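FAD:protein FMN transferase (Vibrio cholerae, PDB 6NXI) probably transfers the FMN moiety of FAD to a threonine hydroxyl of a target flavoprotein, using magnesium or manganese, with release of AMP. Local coordinates at residues L59-N63 with L149-L153; L102-F108 with Y239-I243; V255-L261 with I292-V298. All blocks are in the same frame, centred on the assembly; numbering follows the deposited sequence.

Interaction 1 (L59-N63 with L149-L153). With FAD (flavin-adenine dinucleotide), chain B.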
loop_
_atom_site.group_PDB
_atom_site.type_symbol
_atom_site.label_atom_id
_atom_site.label_comp_id
_atom_site.label_asym_id
_atom_site.label_seq_id
_atom_site.Cartn_x
_atom_site.Cartn_y
_atom_site.Cartn_z
ATOM N N LEU A 59 15.671 2.386 6.400
ATOM C CA LEU A 59 14.735 1.647 7.264
ATOM C C LEU A 59 15.418 0.401 7.810
ATOM O O LEU A 59 15.173 0.083 8.983
ATOM C CB LEU A 59 13.504 1.257 6.455
ATOM C CG LEU A 59 12.493 0.410 7.211
ATOM C CD1 LEU A 59 11.853 1.197 8.307
ATOM C CD2 LEU A 59 11.432 -0.107 6.225
ATOM N N SER A 60 16.233 -0.292 7.020
ATOM C CA SER A 60 16.880 -1.532 7.545
ATOM C C SER A 60 17.906 -1.119 8.593
ATOM O O SER A 60 18.002 -1.780 9.622
ATOM C CB SER A 60 17.480 -2.341 6.472
ATOM O OG SER A 60 16.429 -2.885 5.663
ATOM N N ARG A 61 18.607 -0.018 8.351
ATOM C CA ARG A 61 19.569 0.454 9.383
ATOM C C ARG A 61 18.808 0.802 10.667
ATOM O O ARG A 61 19.385 0.549 11.772
ATOM C CB ARG A 61 20.424 1.579 8.806
ATOM C CG ARG A 61 21.334 1.048 7.708
ATOM C CD ARG A 61 22.296 2.091 7.232
ATOM N NE ARG A 61 21.778 2.808 6.090
ATOM C CZ ARG A 61 21.370 4.090 6.075
ATOM N NH1 ARG A 61 21.371 4.844 7.171
ATOM N NH2 ARG A 61 20.926 4.585 4.944
ATOM N N PHE A 62 17.594 1.346 10.602
ATOM C CA PHE A 62 16.774 1.576 11.818
ATOM C C PHE A 62 16.421 0.232 12.466
ATOM O O PHE A 62 16.462 0.120 13.693
ATOM C CB PHE A 62 15.527 2.397 11.538
ATOM C CG PHE A 62 14.679 2.631 12.755
ATOM C CD1 PHE A 62 15.192 3.320 13.852
ATOM C CD2 PHE A 62 13.396 2.131 12.840
ATOM C CE1 PHE A 62 14.410 3.549 14.969
ATOM C CE2 PHE A 62 12.625 2.358 13.968
ATOM C CZ PHE A 62 13.126 3.081 15.028
ATOM N N ASN A 63 16.015 -0.743 11.659
ATOM C CA ASN A 63 15.678 -2.094 12.177
ATOM C C ASN A 63 16.921 -2.676 12.850
ATOM O O ASN A 63 16.729 -3.387 13.863
ATOM C CB ASN A 63 15.088 -2.970 11.070
ATOM C CG ASN A 63 13.728 -2.456 10.651
ATOM O OD1 ASN A 63 13.071 -1.745 11.411
ATOM N ND2 ASN A 63 13.305 -2.803 9.433
ATOM N N LEU A 149 12.554 -4.188 17.591
ATOM C CA LEU A 149 11.422 -3.621 16.807
ATOM C C LEU A 149 11.843 -3.679 15.345
ATOM O O LEU A 149 12.990 -3.345 15.058
ATOM C CB LEU A 149 11.079 -2.180 17.211
ATOM C CG LEU A 149 9.647 -1.757 16.870
ATOM C CD1 LEU A 149 8.649 -2.340 17.849
ATOM C CD2 LEU A 149 9.526 -0.261 16.849
ATOM N N TYR A 150 10.955 -4.116 14.460
ATOM C CA TYR A 150 11.274 -4.226 13.016
ATOM C C TYR A 150 10.099 -3.614 12.257
ATOM O O TYR A 150 8.993 -4.146 12.297
ATOM C CB TYR A 150 11.509 -5.689 12.662
ATOM C CG TYR A 150 12.013 -5.997 11.273
ATOM C CD1 TYR A 150 11.241 -5.748 10.144
ATOM C CD2 TYR A 150 13.268 -6.558 11.064
ATOM C CE1 TYR A 150 11.723 -6.008 8.878
ATOM C CE2 TYR A 150 13.758 -6.830 9.792
ATOM C CZ TYR A 150 12.964 -6.589 8.687
ATOM O OH TYR A 150 13.486 -6.858 7.447
ATOM N N VAL A 151 10.324 -2.456 11.659
ATOM C CA VAL A 151 9.274 -1.686 10.936
ATOM C C VAL A 151 9.329 -2.135 9.480
ATOM O O VAL A 151 10.427 -2.239 8.900
ATOM C CB VAL A 151 9.529 -0.166 11.056
ATOM C CG1 VAL A 151 8.589 0.610 10.185
ATOM C CG2 VAL A 151 9.426 0.301 12.502
ATOM N N ASP A 152 8.151 -2.388 8.932
ATOM C CA ASP A 152 7.911 -2.835 7.546
ATOM C C ASP A 152 7.001 -1.798 6.894
ATOM O O ASP A 152 5.903 -1.557 7.432
ATOM C CB ASP A 152 7.227 -4.185 7.628
ATOM C CG ASP A 152 6.824 -4.775 6.296
ATOM O OD1 ASP A 152 7.031 -4.145 5.275
ATOM O OD2 ASP A 152 6.330 -5.917 6.326
ATOM N N LEU A 153 7.468 -1.103 5.853
ATOM C CA LEU A 153 6.623 -0.111 5.180
ATOM C C LEU A 153 6.086 -0.670 3.857
ATOM O O LEU A 153 5.644 0.125 3.043
ATOM C CB LEU A 153 7.402 1.193 4.974
ATOM C CG LEU A 153 7.920 1.800 6.278
ATOM C CD1 LEU A 153 8.781 3.027 5.999
ATOM C CD2 LEU A 153 6.764 2.140 7.193
HETATM P PA FAD B . -0.618 -4.364 0.985
HETATM O O1A FAD B . -1.900 -5.111 1.070
HETATM O O2A FAD B . -0.617 -2.957 0.535
HETATM O O5B FAD B . 0.151 -4.437 2.384
HETATM C C5B FAD B . 0.553 -5.773 2.787
HETATM C C4B FAD B . 1.990 -5.794 3.248
HETATM O O4B FAD B . 2.207 -4.934 4.394
HETATM C C3B FAD B . 2.426 -7.192 3.684
HETATM O O3B FAD B . 3.014 -7.882 2.580
HETATM C C2B FAD B . 3.403 -6.909 4.831
HETATM O O2B FAD B . 4.690 -6.605 4.340
HETATM C C1B FAD B . 2.787 -5.671 5.467
HETATM N N9A FAD B . 1.751 -5.897 6.453
HETATM C C8A FAD B . 1.011 -7.062 6.699
HETATM N N7A FAD B . 0.062 -6.856 7.579
HETATM C C5A FAD B . 0.188 -5.542 7.984
HETATM C C6A FAD B . -0.520 -4.776 8.922
HETATM N N6A FAD B . -1.589 -5.216 9.610
HETATM N N1A FAD B . -0.160 -3.482 9.033
HETATM C C2A FAD B . 0.899 -3.037 8.328
HETATM N N3A FAD B . 1.640 -3.670 7.409
HETATM C C4A FAD B . 1.227 -4.943 7.293
HETATM N N1 FAD B . 9.513 -7.478 -2.353
HETATM C C2 FAD B . 10.568 -8.281 -2.732
HETATM O O2 FAD B . 10.383 -9.498 -2.952
HETATM N N3 FAD B . 11.819 -7.783 -2.909
HETATM C C4 FAD B . 12.118 -6.461 -2.700
HETATM O O4 FAD B . 13.262 -6.050 -2.837
HETATM C C4X FAD B . 11.052 -5.597 -2.282
HETATM N N5 FAD B . 11.311 -4.324 -2.058
HETATM C C5X FAD B . 10.277 -3.516 -1.649
HETATM C C6 FAD B . 10.536 -2.156 -1.381
HETATM C C7 FAD B . 9.558 -1.275 -0.970
HETATM C C7M FAD B . 9.907 0.172 -0.706
HETATM C C8 FAD B . 8.235 -1.759 -0.830
HETATM C C8M FAD B . 7.118 -0.859 -0.371
HETATM C C9 FAD B . 7.964 -3.107 -1.087
HETATM C C9A FAD B . 8.959 -4.002 -1.506
HETATM N N10 FAD B . 8.727 -5.362 -1.747
HETATM C C10 FAD B . 9.754 -6.202 -2.140
HETATM C "C1'" FAD B . 7.351 -5.901 -1.673
HETATM C "C2'" FAD B . 6.849 -6.135 -0.294
HETATM O "O2'" FAD B . 7.623 -7.138 0.357
HETATM C "C3'" FAD B . 5.386 -6.606 -0.365
HETATM O "O3'" FAD B . 5.249 -7.839 -1.036
HETATM C "C4'" FAD B . 4.460 -5.662 -1.109
HETATM O "O4'" FAD B . 4.804 -4.324 -0.788
HETATM C "C5'" FAD B . 3.002 -5.980 -0.842
HETATM O "O5'" FAD B . 2.203 -4.915 -1.415
HETATM P P FAD B . 0.638 -5.109 -1.546
HETATM O O1P FAD B . 0.300 -6.427 -2.079
HETATM O O2P FAD B . 0.216 -3.808 -2.191
HETATM O O3P FAD B . 0.305 -5.168 0.007
HETATM O O HOH W 1 15.040 -4.455 7.430
HETATM O O HOH W 2 15.040 -5.523 14.021
#

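Interaction 2 (L102-F108 with Y239-I243). With FAD (flavin-adenine dinucleotide), chain B.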
loop_
_atom_site.group_PDB
_atom_site.type_symbol
_atom_site.label_atom_id
_atom_site.label_comp_id
_atom_site.label_asym_id
_atom_site.label_seq_id
_atom_site.Cartn_x
_atom_site.Cartn_y
_atom_site.Cartn_z
ATOM N N LEU A 102 6.337 -10.444 12.517
ATOM C CA LEU A 102 5.251 -11.416 12.211
ATOM C C LEU A 102 5.162 -11.641 10.709
ATOM O O LEU A 102 5.062 -12.787 10.270
ATOM C CB LEU A 102 3.946 -10.876 12.791
ATOM C CG LEU A 102 3.942 -10.695 14.318
ATOM C CD1 LEU A 102 2.850 -9.764 14.744
ATOM C CD2 LEU A 102 3.761 -12.033 14.999
ATOM N N VAL A 103 5.268 -10.583 9.924
ATOM C CA VAL A 103 5.301 -10.741 8.441
ATOM C C VAL A 103 6.456 -11.692 8.081
ATOM O O VAL A 103 6.322 -12.597 7.259
ATOM C CB VAL A 103 5.481 -9.371 7.783
ATOM C CG1 VAL A 103 5.777 -9.480 6.300
ATOM C CG2 VAL A 103 4.274 -8.469 8.050
ATOM N N ASN A 104 7.604 -11.482 8.714
ATOM C CA ASN A 104 8.816 -12.266 8.444
ATOM C C ASN A 104 8.579 -13.699 8.926
ATOM O O ASN A 104 8.872 -14.619 8.156
ATOM C CB ASN A 104 10.032 -11.639 9.097
ATOM C CG ASN A 104 10.398 -10.286 8.507
ATOM O OD1 ASN A 104 9.794 -9.837 7.547
ATOM N ND2 ASN A 104 11.304 -9.590 9.186
ATOM N N LEU A 105 8.017 -13.883 10.119
ATOM C CA LEU A 105 7.733 -15.247 10.656
ATOM C C LEU A 105 6.902 -16.064 9.660
ATOM O O LEU A 105 7.170 -17.275 9.486
ATOM C CB LEU A 105 7.041 -15.113 12.007
ATOM C CG LEU A 105 6.694 -16.434 12.692
ATOM C CD1 LEU A 105 7.945 -17.155 13.186
ATOM C CD2 LEU A 105 5.727 -16.209 13.832
ATOM N N TRP A 106 5.858 -15.460 9.120
ATOM C CA TRP A 106 4.884 -16.187 8.281
ATOM C C TRP A 106 5.393 -16.413 6.859
ATOM O O TRP A 106 4.683 -17.049 6.099
ATOM C CB TRP A 106 3.531 -15.487 8.347
ATOM C CG TRP A 106 2.867 -15.699 9.670
ATOM C CD1 TRP A 106 2.673 -14.796 10.669
ATOM C CD2 TRP A 106 2.365 -16.948 10.183
ATOM N NE1 TRP A 106 2.081 -15.387 11.741
ATOM C CE2 TRP A 106 1.848 -16.687 11.465
ATOM C CE3 TRP A 106 2.203 -18.214 9.619
ATOM C CZ2 TRP A 106 1.249 -17.672 12.241
ATOM C CZ3 TRP A 106 1.592 -19.187 10.384
ATOM C CH2 TRP A 106 1.137 -18.900 11.670
ATOM N N GLY A 107 6.526 -15.815 6.474
ATOM C CA GLY A 107 7.191 -16.111 5.195
ATOM C C GLY A 107 7.035 -15.019 4.166
ATOM O O GLY A 107 7.273 -15.330 2.968
ATOM N N PHE A 108 6.645 -13.810 4.549
ATOM C CA PHE A 108 6.284 -12.740 3.593
ATOM C C PHE A 108 7.289 -11.600 3.598
ATOM O O PHE A 108 6.945 -10.512 3.051
ATOM C CB PHE A 108 4.863 -12.278 3.853
ATOM C CG PHE A 108 3.845 -13.366 3.653
ATOM C CD1 PHE A 108 3.540 -13.771 2.378
ATOM C CD2 PHE A 108 3.182 -13.932 4.735
ATOM C CE1 PHE A 108 2.569 -14.731 2.178
ATOM C CE2 PHE A 108 2.225 -14.904 4.535
ATOM C CZ PHE A 108 1.907 -15.279 3.249
ATOM N N TYR A 239 -4.183 -18.152 4.924
ATOM C CA TYR A 239 -2.742 -17.830 4.812
ATOM C C TYR A 239 -2.583 -16.751 3.747
ATOM O O TYR A 239 -2.938 -16.932 2.590
ATOM C CB TYR A 239 -1.906 -19.081 4.528
ATOM C CG TYR A 239 -0.431 -18.842 4.345
ATOM C CD1 TYR A 239 0.376 -18.506 5.426
ATOM C CD2 TYR A 239 0.159 -18.869 3.092
ATOM C CE1 TYR A 239 1.741 -18.290 5.283
ATOM C CE2 TYR A 239 1.514 -18.635 2.924
ATOM C CZ TYR A 239 2.315 -18.337 4.023
ATOM O OH TYR A 239 3.659 -18.095 3.842
ATOM N N SER A 240 -2.154 -15.596 4.185
ATOM C CA SER A 240 -1.892 -14.436 3.309
ATOM C C SER A 240 -0.886 -13.546 4.007
ATOM O O SER A 240 -0.602 -13.751 5.206
ATOM C CB SER A 240 -3.132 -13.671 2.979
ATOM O OG SER A 240 -3.483 -12.725 4.010
ATOM N N HIS A 241 -0.370 -12.587 3.240
ATOM C CA HIS A 241 0.660 -11.640 3.729
ATOM C C HIS A 241 0.084 -10.534 4.611
ATOM O O HIS A 241 0.895 -9.810 5.168
ATOM C CB HIS A 241 1.390 -11.014 2.553
ATOM C CG HIS A 241 0.514 -10.195 1.674
ATOM N ND1 HIS A 241 0.920 -8.984 1.212
ATOM C CD2 HIS A 241 -0.706 -10.431 1.118
ATOM C CE1 HIS A 241 -0.023 -8.489 0.422
ATOM N NE2 HIS A 241 -1.037 -9.343 0.350
ATOM N N ILE A 242 -1.241 -10.429 4.756
ATOM C CA ILE A 242 -1.864 -9.379 5.613
ATOM C C ILE A 242 -2.058 -9.951 7.003
ATOM O O ILE A 242 -2.786 -10.934 7.166
ATOM C CB ILE A 242 -3.149 -8.850 4.948
ATOM C CG1 ILE A 242 -2.802 -8.123 3.635
ATOM C CG2 ILE A 242 -3.893 -7.931 5.888
ATOM C CD1 ILE A 242 -4.026 -7.847 2.781
ATOM N N ILE A 243 -1.382 -9.370 7.980
ATOM C CA ILE A 243 -1.342 -9.880 9.375
ATOM C C ILE A 243 -2.337 -9.081 10.233
ATOM O O ILE A 243 -2.388 -7.844 10.152
ATOM C CB ILE A 243 0.109 -9.785 9.916
ATOM C CG1 ILE A 243 1.112 -10.467 8.965
ATOM C CG2 ILE A 243 0.171 -10.320 11.354
ATOM C CD1 ILE A 243 0.807 -11.940 8.670
HETATM P PA FAD B . -0.618 -4.364 0.985
HETATM O O1A FAD B . -1.900 -5.111 1.070
HETATM O O2A FAD B . -0.617 -2.957 0.535
HETATM O O5B FAD B . 0.151 -4.437 2.384
HETATM C C5B FAD B . 0.553 -5.773 2.787
HETATM C C4B FAD B . 1.990 -5.794 3.248
HETATM O O4B FAD B . 2.207 -4.934 4.394
HETATM C C3B FAD B . 2.426 -7.192 3.684
HETATM O O3B FAD B . 3.014 -7.882 2.580
HETATM C C2B FAD B . 3.403 -6.909 4.831
HETATM O O2B FAD B . 4.690 -6.605 4.340
HETATM C C1B FAD B . 2.787 -5.671 5.467
HETATM N N9A FAD B . 1.751 -5.897 6.453
HETATM C C8A FAD B . 1.011 -7.062 6.699
HETATM N N7A FAD B . 0.062 -6.856 7.579
HETATM C C5A FAD B . 0.188 -5.542 7.984
HETATM C C6A FAD B . -0.520 -4.776 8.922
HETATM N N6A FAD B . -1.589 -5.216 9.610
HETATM N N1A FAD B . -0.160 -3.482 9.033
HETATM C C2A FAD B . 0.899 -3.037 8.328
HETATM N N3A FAD B . 1.640 -3.670 7.409
HETATM C C4A FAD B . 1.227 -4.943 7.293
HETATM N N1 FAD B . 9.513 -7.478 -2.353
HETATM C C2 FAD B . 10.568 -8.281 -2.732
HETATM O O2 FAD B . 10.383 -9.498 -2.952
HETATM N N3 FAD B . 11.819 -7.783 -2.909
HETATM C C4 FAD B . 12.118 -6.461 -2.700
HETATM O O4 FAD B . 13.262 -6.050 -2.837
HETATM C C4X FAD B . 11.052 -5.597 -2.282
HETATM N N5 FAD B . 11.311 -4.324 -2.058
HETATM C C5X FAD B . 10.277 -3.516 -1.649
HETATM C C6 FAD B . 10.536 -2.156 -1.381
HETATM C C7 FAD B . 9.558 -1.275 -0.970
HETATM C C7M FAD B . 9.907 0.172 -0.706
HETATM C C8 FAD B . 8.235 -1.759 -0.830
HETATM C C8M FAD B . 7.118 -0.859 -0.371
HETATM C C9 FAD B . 7.964 -3.107 -1.087
HETATM C C9A FAD B . 8.959 -4.002 -1.506
HETATM N N10 FAD B . 8.727 -5.362 -1.747
HETATM C C10 FAD B . 9.754 -6.202 -2.140
HETATM C "C1'" FAD B . 7.351 -5.901 -1.673
HETATM C "C2'" FAD B . 6.849 -6.135 -0.294
HETATM O "O2'" FAD B . 7.623 -7.138 0.357
HETATM C "C3'" FAD B . 5.386 -6.606 -0.365
HETATM O "O3'" FAD B . 5.249 -7.839 -1.036
HETATM C "C4'" FAD B . 4.460 -5.662 -1.109
HETATM O "O4'" FAD B . 4.804 -4.324 -0.788
HETATM C "C5'" FAD B . 3.002 -5.980 -0.842
HETATM O "O5'" FAD B . 2.203 -4.915 -1.415
HETATM P P FAD B . 0.638 -5.109 -1.546
HETATM O O1P FAD B . 0.300 -6.427 -2.079
HETATM O O2P FAD B . 0.216 -3.808 -2.191
HETATM O O3P FAD B . 0.305 -5.168 0.007
#

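Interaction 3 (V255-L261 with I292-V298)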
loop_
_atom_site.group_PDB
_atom_site.type_symbol
_atom_site.label_atom_id
_atom_site.label_comp_id
_atom_site.label_asym_id
_atom_site.label_seq_id
_atom_site.Cartn_x
_atom_site.Cartn_y
_atom_site.Cartn_z
ATOM N N VAL A 255 -13.302 -10.625 4.360
ATOM C CA VAL A 255 -12.987 -9.583 3.352
ATOM C C VAL A 255 -12.134 -10.180 2.238
ATOM O O VAL A 255 -11.097 -10.738 2.516
ATOM C CB VAL A 255 -12.334 -8.340 3.972
ATOM C CG1 VAL A 255 -12.043 -7.294 2.891
ATOM C CG2 VAL A 255 -13.204 -7.768 5.081
ATOM N N VAL A 256 -12.589 -10.027 0.997
ATOM C CA VAL A 256 -11.895 -10.542 -0.207
ATOM C C VAL A 256 -10.963 -9.441 -0.730
ATOM O O VAL A 256 -9.805 -9.735 -1.029
ATOM C CB VAL A 256 -12.927 -10.930 -1.282
ATOM C CG1 VAL A 256 -12.235 -11.208 -2.616
ATOM C CG2 VAL A 256 -13.779 -12.090 -0.820
ATOM N N SER A 257 -11.463 -8.219 -0.826
ATOM C CA SER A 257 -10.655 -7.096 -1.357
ATOM C C SER A 257 -11.203 -5.787 -0.816
ATOM O O SER A 257 -12.402 -5.654 -0.538
ATOM C CB SER A 257 -10.584 -7.108 -2.879
ATOM O OG SER A 257 -11.821 -6.709 -3.461
ATOM N N VAL A 258 -10.339 -4.778 -0.803
ATOM C CA VAL A 258 -10.713 -3.427 -0.384
ATOM C C VAL A 258 -10.063 -2.503 -1.384
ATOM O O VAL A 258 -8.824 -2.591 -1.536
ATOM C CB VAL A 258 -10.229 -3.120 1.044
ATOM C CG1 VAL A 258 -10.598 -1.718 1.417
ATOM C CG2 VAL A 258 -10.787 -4.137 2.054
ATOM N N THR A 259 -10.888 -1.674 -2.002
ATOM C CA THR A 259 -10.453 -0.588 -2.899
ATOM C C THR A 259 -10.727 0.763 -2.225
ATOM O O THR A 259 -11.859 1.008 -1.819
ATOM C CB THR A 259 -11.188 -0.664 -4.239
ATOM O OG1 THR A 259 -10.975 -1.992 -4.728
ATOM C CG2 THR A 259 -10.622 0.369 -5.192
ATOM N N VAL A 260 -9.704 1.632 -2.162
ATOM C CA VAL A 260 -9.783 2.963 -1.536
ATOM C C VAL A 260 -9.340 4.013 -2.559
ATOM O O VAL A 260 -8.288 3.837 -3.202
ATOM C CB VAL A 260 -8.920 3.024 -0.258
ATOM C CG1 VAL A 260 -8.951 4.419 0.319
ATOM C CG2 VAL A 260 -9.351 1.993 0.775
ATOM N N LEU A 261 -10.118 5.084 -2.656
ATOM C CA LEU A 261 -9.672 6.320 -3.346
ATOM C C LEU A 261 -9.187 7.356 -2.326
ATOM O O LEU A 261 -9.812 7.550 -1.285
ATOM C CB LEU A 261 -10.822 6.902 -4.145
ATOM C CG LEU A 261 -11.605 5.926 -5.010
ATOM C CD1 LEU A 261 -12.731 6.667 -5.755
ATOM C CD2 LEU A 261 -10.695 5.215 -5.964
ATOM N N ILE A 292 -14.187 8.585 3.394
ATOM C CA ILE A 292 -13.242 7.781 2.579
ATOM C C ILE A 292 -14.044 7.000 1.552
ATOM O O ILE A 292 -14.918 6.223 1.961
ATOM C CB ILE A 292 -12.407 6.839 3.459
ATOM C CG1 ILE A 292 -11.769 7.544 4.648
ATOM C CG2 ILE A 292 -11.358 6.156 2.611
ATOM C CD1 ILE A 292 -11.106 6.591 5.604
ATOM N N PRO A 293 -13.804 7.182 0.242
ATOM C CA PRO A 293 -14.411 6.341 -0.783
ATOM C C PRO A 293 -13.805 4.931 -0.712
ATOM O O PRO A 293 -12.607 4.741 -0.977
ATOM C CB PRO A 293 -14.127 7.044 -2.100
ATOM C CG PRO A 293 -13.660 8.413 -1.719
ATOM C CD PRO A 293 -13.025 8.277 -0.365
ATOM N N VAL A 294 -14.636 3.947 -0.360
ATOM C CA VAL A 294 -14.156 2.553 -0.223
ATOM C C VAL A 294 -15.182 1.603 -0.831
ATOM O O VAL A 294 -16.407 1.807 -0.612
ATOM C CB VAL A 294 -13.912 2.171 1.241
ATOM C CG1 VAL A 294 -13.292 0.790 1.347
ATOM C CG2 VAL A 294 -13.056 3.213 1.929
ATOM N N LEU A 295 -14.669 0.558 -1.473
ATOM C CA LEU A 295 -15.466 -0.610 -1.898
ATOM C C LEU A 295 -14.826 -1.843 -1.279
ATOM O O LEU A 295 -13.669 -2.177 -1.574
ATOM C CB LEU A 295 -15.514 -0.697 -3.421
ATOM C CG LEU A 295 -16.381 -1.837 -3.954
ATOM C CD1 LEU A 295 -17.838 -1.559 -3.673
ATOM C CD2 LEU A 295 -16.136 -2.024 -5.441
ATOM N N MET A 296 -15.606 -2.543 -0.474
ATOM C CA MET A 296 -15.140 -3.813 0.102
ATOM C C MET A 296 -15.963 -4.925 -0.479
ATOM O O MET A 296 -17.210 -4.783 -0.489
ATOM C CB MET A 296 -15.342 -3.868 1.595
ATOM C CG MET A 296 -14.474 -2.954 2.319
ATOM S SD MET A 296 -14.564 -3.617 3.969
ATOM C CE MET A 296 -14.014 -2.196 4.867
ATOM N N ILE A 297 -15.275 -5.943 -0.946
ATOM C CA ILE A 297 -15.928 -7.183 -1.413
ATOM C C ILE A 297 -15.745 -8.226 -0.326
ATOM O O ILE A 297 -14.620 -8.438 0.120
ATOM C CB ILE A 297 -15.319 -7.611 -2.743
ATOM C CG1 ILE A 297 -15.525 -6.504 -3.785
ATOM C CG2 ILE A 297 -15.936 -8.941 -3.153
ATOM C CD1 ILE A 297 -14.888 -6.811 -5.070
ATOM N N VAL A 298 -16.844 -8.851 0.085
ATOM C CA VAL A 298 -16.804 -9.822 1.203
ATOM C C VAL A 298 -17.460 -11.103 0.740
ATOM O O VAL A 298 -18.374 -11.043 -0.107
ATOM C CB VAL A 298 -17.422 -9.283 2.503
ATOM C CG1 VAL A 298 -17.025 -7.824 2.686
ATOM C CG2 VAL A 298 -18.918 -9.452 2.576
HETATM O O HOH W 3 -12.565 -4.043 -3.538
#

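Interaction 1 (L59-N63 with L149-L153)
The carboxamide of N63 lies flat over one face of the Y150 ring, the two planes 20° apart and ND2 3.5 Å above the centre of that ring. The ring of F62 is met at its edge instead, where V151 CG2 comes to 4.1 Å from CE2. Both ends of the N63 amide bind the backbone of V151. V151 N donates to N63 OD1 at 2.8 Å, from above the carbonyl plane of the side chain, while N63 ND2 donates to V151 O at 3.0 Å, close to its own amide plane. CG beside the backbone N (chi1 -68°) sends the amide off the helix to V151, where it binds both the N and the O of that one residue, and the paired bonds fix the amide's rotation. ND2 also donates to a water that in turn donates to S60 OG and bonds weakly to Y150 OH. A turn earlier on the helix, L59 crosses V151 at about a right angle, CD1 to CG1 3.8 Å, and CD2 reaches L153 CG. On the far side of the 149-153 segment, D152 OD2 accepts from the ribose hydroxyl O2B of FAD at 2.7 Å, so N63 backs a strip that lines the cofactor pocket. Helix 58-64 thus packs on the loop running from strand 141-144 to helix 157-171; helix 100-105 flanks Y150, strand 135-138 meets F62 and L149, and helix 75-90 touches L153.

Interaction 2 (L102-F108 with Y239-I243)
Y239 OH donates to W106 O across the contact at 2.7 Å, nearly along the C=O axis, and the oxygen lies in the plane of the tyrosine ring at its edge. The same ring meets that of F108, which comes from the opposite direction, obliquely; the two planes are 34° apart, with centroids 4.7 Å apart. F108 is covered on one face by the backbone of H241, whose CA stands 3.5 Å from the ring centroid, only 9° off the normal, a CH-pi contact. Just before F108, G107 has left helical angles: its phi is positive, and G107 N and F108 N bond back into the last turn, to N104 O and V103 O, a Schellman motif that turns the chain toward the 239-243 loop. Beyond F108, the loop reads the adenosine half of FAD. H241 ND1 and ribose O3B share a hydrogen bond of 2.7 Å, O3B lying in the imidazole plane; chi1 of 63° sets this ring between its backbone N and carbonyl carbon, its end leading away from F108 to the cofactor. I243 grips the adenine edge with its backbone, I243 N donating to N7A at 2.9 Å and I243 O accepting from N6A. Its side chain faces the helix, CG1 against V103 CG2 and CD1 against W106 CD1, while V103 also touches the ribose. S240 OG accepts from I242 N in an ST turn just before this grip. W106 NE1 is held by G248 O, and helix 265-278 packs on I242.

Interaction 3 (V255-L261 with I292-V298)
V258 lies beside M296, both pointing the same way, its CG2 3.9 Å from M296 CG, while V258 and V294 cross obliquely, CG1 to CG1. V260 continues this face, side by side with V294 and with CG1 3.8 Å from I292 CG2. The extended M296 chain reaches helix 280-289, which also meets V255 and V294, while helix 265-278 covers V255, V258, V260 and V294. The other face carries S257, T259, L295 and I297. There S257 OG sits 3.5 Å from I297 CD1; chi1 of 73° puts the hydroxyl between the backbone N and the carbonyl carbon. One water joins S257 OG, T259 OG1 and L295 O, donating to the last, so this carbonyl is gripped by both the water and T259 N. The strands, 255-262 and 294-299, are antiparallel neighbours in the eight-stranded sheet of this ApbE-family protein; the axes of segments 255-261 and 294-298 run at 164°. S257-I297 and T259-L295 are hydrogen-bonded pairs, V258-M296 and V260-V294 non-hydrogen-bonded ones. T259 N donates to L295 O at 2.9 Å, almost straight at 175°, and L295 N returns the bond to T259 O. Near V255 the register slips by one: V256 and S257 both face I297 in a classic beta bulge, with V256 N 2.7 Å from I297 O and S257 N binding the same oxygen only weakly. The extra residue turns V256 toward the partner strand, its CB near I297 CG2. At the other end L261 N bonds to P293 O, and the L261 side chain crosses P293 at about a right angle, L261 CB 3.9 Å from P293 CB. Strands 220-225 and 304-308 flank the pair.

In the fold
From the N terminus, helix 58-64 opens interaction 1, which closes only at 149-153, spanning 85 residues. Helix 100-105 lies within that span and opens interaction 2, which closes at 239-243, so the two loops cross along the chain. They also touch in space: Y150 packs on N104 and D152 on V103, and both interactions contribute residues to the FAD pocket. Interaction 3 comes later, in series with both; its 30-residue loop is mostly helices 265-278 and 280-289, between neighbouring strands of the large sheet. It lies opposite interaction 1 across the chain's centre, and helix 265-278, which packs on I242, V258 and V260, reaches both it and interaction 2.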